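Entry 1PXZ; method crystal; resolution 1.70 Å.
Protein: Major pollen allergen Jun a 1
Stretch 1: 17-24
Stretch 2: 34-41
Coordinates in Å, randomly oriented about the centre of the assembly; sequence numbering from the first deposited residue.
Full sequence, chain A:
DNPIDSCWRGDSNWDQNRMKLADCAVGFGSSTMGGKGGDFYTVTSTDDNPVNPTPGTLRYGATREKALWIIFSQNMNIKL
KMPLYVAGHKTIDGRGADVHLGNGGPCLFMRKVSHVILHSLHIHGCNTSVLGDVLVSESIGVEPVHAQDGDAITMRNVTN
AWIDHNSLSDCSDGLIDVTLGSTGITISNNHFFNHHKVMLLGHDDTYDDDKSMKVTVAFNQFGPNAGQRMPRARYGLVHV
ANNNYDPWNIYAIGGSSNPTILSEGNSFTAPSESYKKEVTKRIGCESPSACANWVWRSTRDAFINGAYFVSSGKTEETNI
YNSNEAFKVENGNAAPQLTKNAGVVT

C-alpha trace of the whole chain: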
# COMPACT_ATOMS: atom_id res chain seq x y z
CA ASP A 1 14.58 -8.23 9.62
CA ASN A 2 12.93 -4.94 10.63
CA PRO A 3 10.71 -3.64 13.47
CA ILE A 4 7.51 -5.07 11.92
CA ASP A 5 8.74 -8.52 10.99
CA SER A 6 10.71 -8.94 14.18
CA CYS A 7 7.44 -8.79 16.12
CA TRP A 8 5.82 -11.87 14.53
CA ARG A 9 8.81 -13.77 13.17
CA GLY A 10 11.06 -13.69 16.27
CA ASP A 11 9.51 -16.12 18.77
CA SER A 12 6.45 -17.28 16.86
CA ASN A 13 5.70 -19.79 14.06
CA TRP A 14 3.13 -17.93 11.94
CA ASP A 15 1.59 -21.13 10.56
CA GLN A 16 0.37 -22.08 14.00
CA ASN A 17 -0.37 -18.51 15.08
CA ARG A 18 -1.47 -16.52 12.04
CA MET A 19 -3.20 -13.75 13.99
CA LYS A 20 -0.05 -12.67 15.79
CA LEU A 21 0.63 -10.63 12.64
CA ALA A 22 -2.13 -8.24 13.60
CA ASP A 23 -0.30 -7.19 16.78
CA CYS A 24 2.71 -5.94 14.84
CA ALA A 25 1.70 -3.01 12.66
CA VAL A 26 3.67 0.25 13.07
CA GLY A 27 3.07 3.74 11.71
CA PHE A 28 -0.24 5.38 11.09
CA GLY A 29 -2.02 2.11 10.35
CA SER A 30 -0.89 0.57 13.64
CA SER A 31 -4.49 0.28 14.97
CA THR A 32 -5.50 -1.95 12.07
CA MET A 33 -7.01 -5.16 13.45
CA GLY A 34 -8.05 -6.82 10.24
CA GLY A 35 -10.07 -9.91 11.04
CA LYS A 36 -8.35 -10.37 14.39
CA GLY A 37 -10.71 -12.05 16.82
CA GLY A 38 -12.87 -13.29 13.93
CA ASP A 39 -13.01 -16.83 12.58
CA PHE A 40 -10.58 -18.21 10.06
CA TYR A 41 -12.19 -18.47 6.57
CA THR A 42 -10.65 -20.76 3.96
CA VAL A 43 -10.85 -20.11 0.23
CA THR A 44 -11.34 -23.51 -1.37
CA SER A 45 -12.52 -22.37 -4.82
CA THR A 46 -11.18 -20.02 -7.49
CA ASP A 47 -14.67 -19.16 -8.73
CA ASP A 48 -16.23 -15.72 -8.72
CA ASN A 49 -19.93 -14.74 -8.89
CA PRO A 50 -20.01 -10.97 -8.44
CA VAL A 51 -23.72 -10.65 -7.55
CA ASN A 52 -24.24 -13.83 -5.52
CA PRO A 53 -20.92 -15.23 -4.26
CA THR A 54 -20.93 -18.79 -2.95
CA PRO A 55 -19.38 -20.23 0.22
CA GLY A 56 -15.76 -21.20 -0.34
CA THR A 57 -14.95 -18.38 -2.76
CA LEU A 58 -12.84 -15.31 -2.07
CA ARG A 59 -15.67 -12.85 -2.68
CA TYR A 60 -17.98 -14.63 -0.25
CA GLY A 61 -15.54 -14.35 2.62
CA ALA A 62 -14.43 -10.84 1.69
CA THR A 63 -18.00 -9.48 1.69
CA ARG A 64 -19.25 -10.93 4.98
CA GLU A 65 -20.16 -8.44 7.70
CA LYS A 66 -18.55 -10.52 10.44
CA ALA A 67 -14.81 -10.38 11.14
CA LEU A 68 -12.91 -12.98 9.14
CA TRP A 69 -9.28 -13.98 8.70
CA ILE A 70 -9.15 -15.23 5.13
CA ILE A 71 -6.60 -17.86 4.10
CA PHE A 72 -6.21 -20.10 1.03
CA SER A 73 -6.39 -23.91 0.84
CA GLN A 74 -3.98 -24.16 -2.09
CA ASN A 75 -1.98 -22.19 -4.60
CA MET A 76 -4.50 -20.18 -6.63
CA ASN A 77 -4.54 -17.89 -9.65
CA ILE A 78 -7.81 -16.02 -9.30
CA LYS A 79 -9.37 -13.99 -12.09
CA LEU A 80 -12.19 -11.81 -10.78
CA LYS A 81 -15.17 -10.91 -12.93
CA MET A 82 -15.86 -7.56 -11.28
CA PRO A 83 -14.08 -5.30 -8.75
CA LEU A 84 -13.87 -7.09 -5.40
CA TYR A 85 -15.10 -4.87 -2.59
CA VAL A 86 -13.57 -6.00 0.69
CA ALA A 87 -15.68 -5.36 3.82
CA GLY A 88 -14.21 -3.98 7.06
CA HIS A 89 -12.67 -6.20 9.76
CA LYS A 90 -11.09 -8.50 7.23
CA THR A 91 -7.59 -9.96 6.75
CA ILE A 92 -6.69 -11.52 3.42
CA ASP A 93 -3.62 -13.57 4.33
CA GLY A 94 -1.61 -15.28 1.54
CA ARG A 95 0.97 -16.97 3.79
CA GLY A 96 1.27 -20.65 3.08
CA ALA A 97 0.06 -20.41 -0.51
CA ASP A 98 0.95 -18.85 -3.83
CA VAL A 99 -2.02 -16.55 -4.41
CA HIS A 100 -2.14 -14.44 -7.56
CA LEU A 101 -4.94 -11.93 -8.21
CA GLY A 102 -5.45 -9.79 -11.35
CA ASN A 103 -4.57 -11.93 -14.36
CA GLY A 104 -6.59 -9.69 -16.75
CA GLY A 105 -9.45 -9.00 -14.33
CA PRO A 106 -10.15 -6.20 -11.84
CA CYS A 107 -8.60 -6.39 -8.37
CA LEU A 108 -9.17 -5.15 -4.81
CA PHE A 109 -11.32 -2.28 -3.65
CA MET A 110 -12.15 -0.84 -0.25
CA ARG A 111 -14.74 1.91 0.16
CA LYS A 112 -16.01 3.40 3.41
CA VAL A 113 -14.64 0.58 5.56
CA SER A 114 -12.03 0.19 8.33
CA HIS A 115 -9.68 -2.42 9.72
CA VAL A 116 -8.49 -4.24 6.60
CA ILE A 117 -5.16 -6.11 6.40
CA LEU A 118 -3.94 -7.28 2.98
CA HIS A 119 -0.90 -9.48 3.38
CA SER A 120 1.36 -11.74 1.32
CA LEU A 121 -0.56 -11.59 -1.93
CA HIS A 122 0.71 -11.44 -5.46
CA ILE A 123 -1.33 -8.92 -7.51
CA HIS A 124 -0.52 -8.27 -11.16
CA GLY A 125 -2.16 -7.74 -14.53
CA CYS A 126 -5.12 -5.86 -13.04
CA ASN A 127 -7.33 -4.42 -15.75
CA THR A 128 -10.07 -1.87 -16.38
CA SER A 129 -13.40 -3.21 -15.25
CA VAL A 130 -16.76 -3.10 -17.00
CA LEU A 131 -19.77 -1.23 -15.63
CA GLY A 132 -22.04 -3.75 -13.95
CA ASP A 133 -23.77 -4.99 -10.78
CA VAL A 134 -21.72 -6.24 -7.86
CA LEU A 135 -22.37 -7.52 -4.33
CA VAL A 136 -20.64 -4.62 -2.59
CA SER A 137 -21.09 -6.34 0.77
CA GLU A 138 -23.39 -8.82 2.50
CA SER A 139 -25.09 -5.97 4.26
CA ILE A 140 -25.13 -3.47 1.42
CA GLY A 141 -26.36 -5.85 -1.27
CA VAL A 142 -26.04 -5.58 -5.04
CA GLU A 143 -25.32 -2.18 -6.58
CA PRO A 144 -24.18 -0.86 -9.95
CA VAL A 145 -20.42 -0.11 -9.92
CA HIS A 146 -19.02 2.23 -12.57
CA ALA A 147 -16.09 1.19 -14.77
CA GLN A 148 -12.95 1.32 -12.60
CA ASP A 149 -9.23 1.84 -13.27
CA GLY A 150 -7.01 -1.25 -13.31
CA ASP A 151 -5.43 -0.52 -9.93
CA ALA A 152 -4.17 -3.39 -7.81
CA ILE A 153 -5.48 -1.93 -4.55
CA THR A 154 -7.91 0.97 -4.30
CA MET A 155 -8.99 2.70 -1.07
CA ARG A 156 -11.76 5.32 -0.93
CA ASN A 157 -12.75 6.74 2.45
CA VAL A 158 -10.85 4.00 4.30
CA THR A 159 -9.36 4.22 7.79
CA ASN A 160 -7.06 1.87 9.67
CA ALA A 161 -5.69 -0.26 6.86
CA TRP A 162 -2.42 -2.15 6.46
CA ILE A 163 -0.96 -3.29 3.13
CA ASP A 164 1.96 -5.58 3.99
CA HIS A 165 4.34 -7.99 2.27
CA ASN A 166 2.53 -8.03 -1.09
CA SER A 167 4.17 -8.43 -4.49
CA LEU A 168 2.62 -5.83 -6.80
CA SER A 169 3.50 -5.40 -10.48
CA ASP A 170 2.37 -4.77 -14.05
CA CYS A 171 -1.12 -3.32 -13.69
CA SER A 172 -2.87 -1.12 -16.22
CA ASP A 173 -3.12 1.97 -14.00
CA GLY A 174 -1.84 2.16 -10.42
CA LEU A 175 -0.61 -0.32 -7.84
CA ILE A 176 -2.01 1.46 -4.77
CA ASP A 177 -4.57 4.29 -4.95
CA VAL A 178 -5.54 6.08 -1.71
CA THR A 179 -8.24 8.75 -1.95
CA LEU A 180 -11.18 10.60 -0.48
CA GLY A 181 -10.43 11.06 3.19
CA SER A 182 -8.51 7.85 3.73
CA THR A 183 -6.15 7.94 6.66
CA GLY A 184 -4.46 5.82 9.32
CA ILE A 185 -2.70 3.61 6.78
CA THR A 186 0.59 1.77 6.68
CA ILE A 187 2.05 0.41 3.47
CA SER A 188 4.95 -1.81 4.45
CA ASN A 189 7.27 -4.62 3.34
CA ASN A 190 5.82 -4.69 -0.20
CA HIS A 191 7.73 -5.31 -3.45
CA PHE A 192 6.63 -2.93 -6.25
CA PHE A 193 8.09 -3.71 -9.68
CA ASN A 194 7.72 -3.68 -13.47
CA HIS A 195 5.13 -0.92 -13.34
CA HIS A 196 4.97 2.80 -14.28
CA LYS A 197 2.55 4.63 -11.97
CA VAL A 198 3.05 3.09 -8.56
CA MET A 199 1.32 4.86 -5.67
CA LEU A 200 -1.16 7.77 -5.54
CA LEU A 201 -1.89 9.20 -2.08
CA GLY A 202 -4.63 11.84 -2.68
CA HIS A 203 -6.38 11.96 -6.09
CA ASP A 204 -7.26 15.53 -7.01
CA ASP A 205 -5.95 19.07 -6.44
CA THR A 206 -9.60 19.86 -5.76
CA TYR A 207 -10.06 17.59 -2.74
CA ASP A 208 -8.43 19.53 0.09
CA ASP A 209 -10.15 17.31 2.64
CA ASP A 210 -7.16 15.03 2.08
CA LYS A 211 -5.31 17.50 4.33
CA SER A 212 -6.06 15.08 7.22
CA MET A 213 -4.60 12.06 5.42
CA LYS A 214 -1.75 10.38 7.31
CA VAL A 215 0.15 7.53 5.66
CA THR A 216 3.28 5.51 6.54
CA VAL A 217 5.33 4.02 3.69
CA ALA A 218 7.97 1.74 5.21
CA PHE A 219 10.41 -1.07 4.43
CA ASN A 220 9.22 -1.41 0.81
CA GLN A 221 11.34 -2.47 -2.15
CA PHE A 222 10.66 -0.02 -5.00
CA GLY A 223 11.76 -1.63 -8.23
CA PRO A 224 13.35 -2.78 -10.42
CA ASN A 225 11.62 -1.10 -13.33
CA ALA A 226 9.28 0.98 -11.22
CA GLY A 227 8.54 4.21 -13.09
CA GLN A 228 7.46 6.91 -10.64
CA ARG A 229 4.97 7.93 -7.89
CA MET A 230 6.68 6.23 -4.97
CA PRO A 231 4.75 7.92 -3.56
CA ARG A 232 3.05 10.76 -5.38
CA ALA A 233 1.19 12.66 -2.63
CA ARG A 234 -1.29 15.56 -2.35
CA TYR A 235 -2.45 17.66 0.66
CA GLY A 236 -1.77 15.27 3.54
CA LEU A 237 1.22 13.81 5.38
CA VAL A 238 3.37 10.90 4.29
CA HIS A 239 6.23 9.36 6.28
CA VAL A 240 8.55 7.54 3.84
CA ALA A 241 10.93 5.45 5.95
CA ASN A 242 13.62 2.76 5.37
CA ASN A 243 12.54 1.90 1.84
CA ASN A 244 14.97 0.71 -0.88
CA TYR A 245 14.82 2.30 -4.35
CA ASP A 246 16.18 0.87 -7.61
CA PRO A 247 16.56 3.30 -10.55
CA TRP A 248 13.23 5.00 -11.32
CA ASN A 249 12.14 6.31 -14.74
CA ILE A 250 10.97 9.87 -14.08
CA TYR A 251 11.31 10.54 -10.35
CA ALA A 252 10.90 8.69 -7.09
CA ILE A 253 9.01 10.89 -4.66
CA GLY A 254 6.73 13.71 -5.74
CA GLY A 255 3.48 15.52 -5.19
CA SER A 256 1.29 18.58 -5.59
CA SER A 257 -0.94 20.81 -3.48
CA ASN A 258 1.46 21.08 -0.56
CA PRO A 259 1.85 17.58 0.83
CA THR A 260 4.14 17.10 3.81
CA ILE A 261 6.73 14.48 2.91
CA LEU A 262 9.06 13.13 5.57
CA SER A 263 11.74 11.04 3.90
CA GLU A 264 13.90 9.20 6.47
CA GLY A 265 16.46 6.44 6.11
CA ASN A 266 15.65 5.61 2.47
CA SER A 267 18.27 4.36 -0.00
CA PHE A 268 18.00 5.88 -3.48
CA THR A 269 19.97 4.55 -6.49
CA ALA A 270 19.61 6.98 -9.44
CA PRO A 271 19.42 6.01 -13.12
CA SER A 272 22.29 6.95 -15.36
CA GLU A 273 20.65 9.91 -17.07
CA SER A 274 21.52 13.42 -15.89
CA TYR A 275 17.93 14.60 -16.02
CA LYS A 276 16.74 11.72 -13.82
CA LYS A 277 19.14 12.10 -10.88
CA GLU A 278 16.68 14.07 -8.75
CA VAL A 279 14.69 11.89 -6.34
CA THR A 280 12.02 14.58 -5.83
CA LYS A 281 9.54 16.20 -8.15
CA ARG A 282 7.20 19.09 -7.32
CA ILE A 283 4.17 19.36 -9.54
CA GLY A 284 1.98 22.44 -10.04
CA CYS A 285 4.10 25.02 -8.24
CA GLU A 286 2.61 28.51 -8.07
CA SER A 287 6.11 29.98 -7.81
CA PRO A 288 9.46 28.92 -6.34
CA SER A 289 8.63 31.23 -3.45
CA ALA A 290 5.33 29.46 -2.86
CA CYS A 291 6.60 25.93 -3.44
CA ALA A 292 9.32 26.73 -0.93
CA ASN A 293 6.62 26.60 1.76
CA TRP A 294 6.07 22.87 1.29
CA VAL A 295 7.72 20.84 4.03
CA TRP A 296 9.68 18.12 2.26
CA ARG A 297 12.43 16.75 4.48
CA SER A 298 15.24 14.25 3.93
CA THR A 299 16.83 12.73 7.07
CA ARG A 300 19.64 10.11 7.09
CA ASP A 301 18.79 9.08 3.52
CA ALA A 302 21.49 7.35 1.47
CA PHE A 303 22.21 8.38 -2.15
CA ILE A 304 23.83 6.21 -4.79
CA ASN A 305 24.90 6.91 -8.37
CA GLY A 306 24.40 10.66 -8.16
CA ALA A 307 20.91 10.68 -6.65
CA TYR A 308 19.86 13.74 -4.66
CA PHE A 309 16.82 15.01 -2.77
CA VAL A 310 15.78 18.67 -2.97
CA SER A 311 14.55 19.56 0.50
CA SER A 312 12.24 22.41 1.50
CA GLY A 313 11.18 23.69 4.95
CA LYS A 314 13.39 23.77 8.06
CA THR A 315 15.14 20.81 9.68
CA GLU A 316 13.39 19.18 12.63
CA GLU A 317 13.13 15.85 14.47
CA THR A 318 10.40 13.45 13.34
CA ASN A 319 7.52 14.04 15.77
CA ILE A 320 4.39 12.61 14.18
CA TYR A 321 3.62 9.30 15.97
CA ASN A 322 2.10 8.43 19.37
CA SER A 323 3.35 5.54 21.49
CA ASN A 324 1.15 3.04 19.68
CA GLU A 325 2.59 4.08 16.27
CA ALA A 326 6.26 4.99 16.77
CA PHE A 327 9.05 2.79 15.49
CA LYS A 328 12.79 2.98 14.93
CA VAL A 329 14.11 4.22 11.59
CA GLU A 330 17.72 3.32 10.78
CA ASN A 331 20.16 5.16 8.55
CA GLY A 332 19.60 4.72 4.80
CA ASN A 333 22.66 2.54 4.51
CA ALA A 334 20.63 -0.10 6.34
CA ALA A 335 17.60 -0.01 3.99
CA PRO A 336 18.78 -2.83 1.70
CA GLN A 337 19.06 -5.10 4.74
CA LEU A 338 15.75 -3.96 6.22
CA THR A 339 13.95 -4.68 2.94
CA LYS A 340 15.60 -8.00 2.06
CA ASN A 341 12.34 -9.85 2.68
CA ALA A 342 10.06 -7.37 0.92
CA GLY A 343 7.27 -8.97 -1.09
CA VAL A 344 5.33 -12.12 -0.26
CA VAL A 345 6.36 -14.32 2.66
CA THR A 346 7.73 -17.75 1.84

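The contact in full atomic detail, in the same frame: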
# COMPACT_ATOMS: atom_id res chain seq x y z
N ASN A 17 0.21 -19.68 14.43
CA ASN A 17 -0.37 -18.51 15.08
C ASN A 17 -0.53 -17.36 14.09
O ASN A 17 0.09 -16.31 14.23
CB ASN A 17 0.52 -18.11 16.25
CG ASN A 17 -0.09 -17.11 17.21
OD1 ASN A 17 0.60 -16.80 18.20
ND2 ASN A 17 -1.29 -16.63 16.98
N ARG A 18 -1.39 -17.55 13.09
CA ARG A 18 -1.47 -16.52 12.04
C ARG A 18 -1.90 -15.18 12.62
O ARG A 18 -1.51 -14.15 12.06
CB ARG A 18 -2.45 -16.91 10.93
CG ARG A 18 -2.00 -18.03 10.00
CD ARG A 18 -3.19 -18.38 9.08
NE ARG A 18 -2.85 -19.43 8.12
CZ ARG A 18 -2.30 -19.17 6.94
NH1 ARG A 18 -2.04 -17.90 6.58
NH2 ARG A 18 -2.03 -20.17 6.11
N MET A 19 -2.71 -15.09 13.68
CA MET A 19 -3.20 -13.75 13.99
C MET A 19 -2.22 -12.91 14.79
O MET A 19 -2.46 -11.74 15.10
CB MET A 19 -4.53 -13.86 14.75
CG MET A 19 -5.62 -14.52 13.89
SD MET A 19 -7.19 -14.35 14.74
CE MET A 19 -8.38 -14.93 13.55
N LYS A 20 -1.06 -13.49 15.13
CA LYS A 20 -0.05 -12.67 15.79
C LYS A 20 0.37 -11.50 14.91
O LYS A 20 0.70 -10.44 15.42
CB LYS A 20 1.17 -13.52 16.12
CG LYS A 20 2.26 -12.80 16.90
CD LYS A 20 3.27 -13.81 17.43
CE LYS A 20 4.14 -13.15 18.50
NZ LYS A 20 5.52 -13.71 18.48
N LEU A 21 0.34 -11.71 13.59
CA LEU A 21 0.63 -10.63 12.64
C LEU A 21 -0.09 -9.34 12.98
O LEU A 21 0.47 -8.24 12.89
CB LEU A 21 0.24 -11.10 11.23
CG LEU A 21 0.44 -10.08 10.11
CD1 LEU A 21 1.91 -9.83 9.85
CD2 LEU A 21 -0.28 -10.53 8.84
N ALA A 22 -1.34 -9.44 13.40
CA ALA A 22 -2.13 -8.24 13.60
C ALA A 22 -1.65 -7.41 14.80
O ALA A 22 -2.05 -6.26 14.93
CB ALA A 22 -3.61 -8.58 13.76
N ASP A 23 -0.81 -7.96 15.65
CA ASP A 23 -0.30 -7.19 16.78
C ASP A 23 0.92 -6.37 16.40
O ASP A 23 1.52 -5.71 17.26
CB ASP A 23 0.13 -8.11 17.94
CG ASP A 23 -1.01 -8.95 18.48
OD1 ASP A 23 -2.17 -8.52 18.34
OD2 ASP A 23 -0.75 -10.04 19.03
N CYS A 24 1.35 -6.39 15.15
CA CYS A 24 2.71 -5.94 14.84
C CYS A 24 2.78 -4.76 13.89
O CYS A 24 3.89 -4.40 13.46
CB CYS A 24 3.47 -7.14 14.25
SG CYS A 24 3.62 -8.50 15.46
N GLY A 34 -7.68 -5.79 11.21
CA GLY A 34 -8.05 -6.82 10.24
C GLY A 34 -9.16 -7.70 10.79
O GLY A 34 -10.10 -7.23 11.44
N GLY A 35 -9.05 -9.01 10.51
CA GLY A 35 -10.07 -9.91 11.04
C GLY A 35 -9.67 -10.50 12.37
O GLY A 35 -10.14 -11.58 12.75
N LYS A 36 -8.76 -9.84 13.10
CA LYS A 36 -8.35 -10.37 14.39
C LYS A 36 -9.55 -10.62 15.30
O LYS A 36 -10.48 -9.82 15.34
CB LYS A 36 -7.42 -9.37 15.08
CG LYS A 36 -7.03 -9.72 16.51
CD LYS A 36 -6.85 -8.41 17.27
CE LYS A 36 -5.46 -8.37 17.90
NZ LYS A 36 -5.53 -8.20 19.38
N GLY A 37 -9.53 -11.75 16.00
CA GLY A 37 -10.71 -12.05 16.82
C GLY A 37 -11.80 -12.78 16.06
O GLY A 37 -12.67 -13.43 16.66
N GLY A 38 -11.80 -12.70 14.74
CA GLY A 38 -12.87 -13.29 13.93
C GLY A 38 -12.58 -14.76 13.73
O GLY A 38 -11.62 -15.22 14.36
N ASP A 39 -13.36 -15.45 12.91
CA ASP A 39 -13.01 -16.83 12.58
C ASP A 39 -12.06 -16.88 11.40
O ASP A 39 -12.07 -15.97 10.56
CB ASP A 39 -14.24 -17.65 12.16
CG ASP A 39 -15.40 -17.51 13.13
OD1 ASP A 39 -15.18 -17.79 14.33
OD2 ASP A 39 -16.51 -17.13 12.70
N PHE A 40 -11.29 -17.96 11.30
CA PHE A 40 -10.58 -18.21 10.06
C PHE A 40 -11.58 -18.61 8.97
O PHE A 40 -12.52 -19.35 9.28
CB PHE A 40 -9.56 -19.32 10.21
CG PHE A 40 -8.35 -18.94 11.08
CD1 PHE A 40 -7.44 -18.00 10.62
CD2 PHE A 40 -8.17 -19.52 12.32
CE1 PHE A 40 -6.34 -17.67 11.40
CE2 PHE A 40 -7.08 -19.18 13.11
CZ PHE A 40 -6.17 -18.24 12.64
N TYR A 41 -11.39 -18.15 7.75
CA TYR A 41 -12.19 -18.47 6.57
C TYR A 41 -11.26 -19.02 5.50
O TYR A 41 -10.28 -18.37 5.10
CB TYR A 41 -12.96 -17.24 6.05
CG TYR A 41 -13.73 -17.51 4.76
CD1 TYR A 41 -15.03 -17.99 4.79
CD2 TYR A 41 -13.17 -17.30 3.50
CE1 TYR A 41 -15.71 -18.23 3.61
CE2 TYR A 41 -13.82 -17.53 2.31
CZ TYR A 41 -15.12 -18.01 2.38
OH TYR A 41 -15.76 -18.24 1.19

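A small contact between two short segments can be organised by one flexible apolar side chain laid across a turn, and the major pollen allergen Jun a 1 gives a compact example. The first stretch winds into a 3-10 segment, with i to i+3 backbone hydrogen bonds such as Ala 22 N to Met 19 O (3.1 Å) and Asp 23 N to Lys 20 O (2.9 Å). The second makes a type II turn from Gly 35 to Gly 38, closed by Gly 38 N to Gly 35 O at 2.8 Å, and then enters a strand at Asp 39. Gly 37 suits its corner, since at its positive phi a CB would jam against the carbonyl oxygen of Lys 36. The backbones come nearest at Met 19 and Lys 36, whose CA atoms lie 6.2 Å apart. No hydrogen bond joins the stretches, so side-chain packing and one salt bridge must do the work.

Met 19 is the centrepiece. Its extended chain (chi1 m, chi2 and chi3 t) reaches over the turn, bringing SD to 3.7 Å from Gly 37 N and CE to 3.4 Å from Gly 38 O. The same methyl sits over one face of the Phe 40 ring, CE lying 4.2 Å from its centroid in a CH-pi contact, while Met 19 CG meets Phe 40 CZ at 4.0 Å. A slender, unbranched thioether can thus serve turn and ring together. Arg 18 adds its aliphatic portion, CD standing 4.0 Å from Phe 40 CE1, while its guanidinium is hydrogen-bonded elsewhere in the structure.

Lys 36 works along its length: its CB packs against the CB of buried Ala 22 at 4.1 Å, and its NZ forms a salt bridge with Asp 23 OD1 at 3.5 Å. Altogether the contact buries 373 Å², counting both sides.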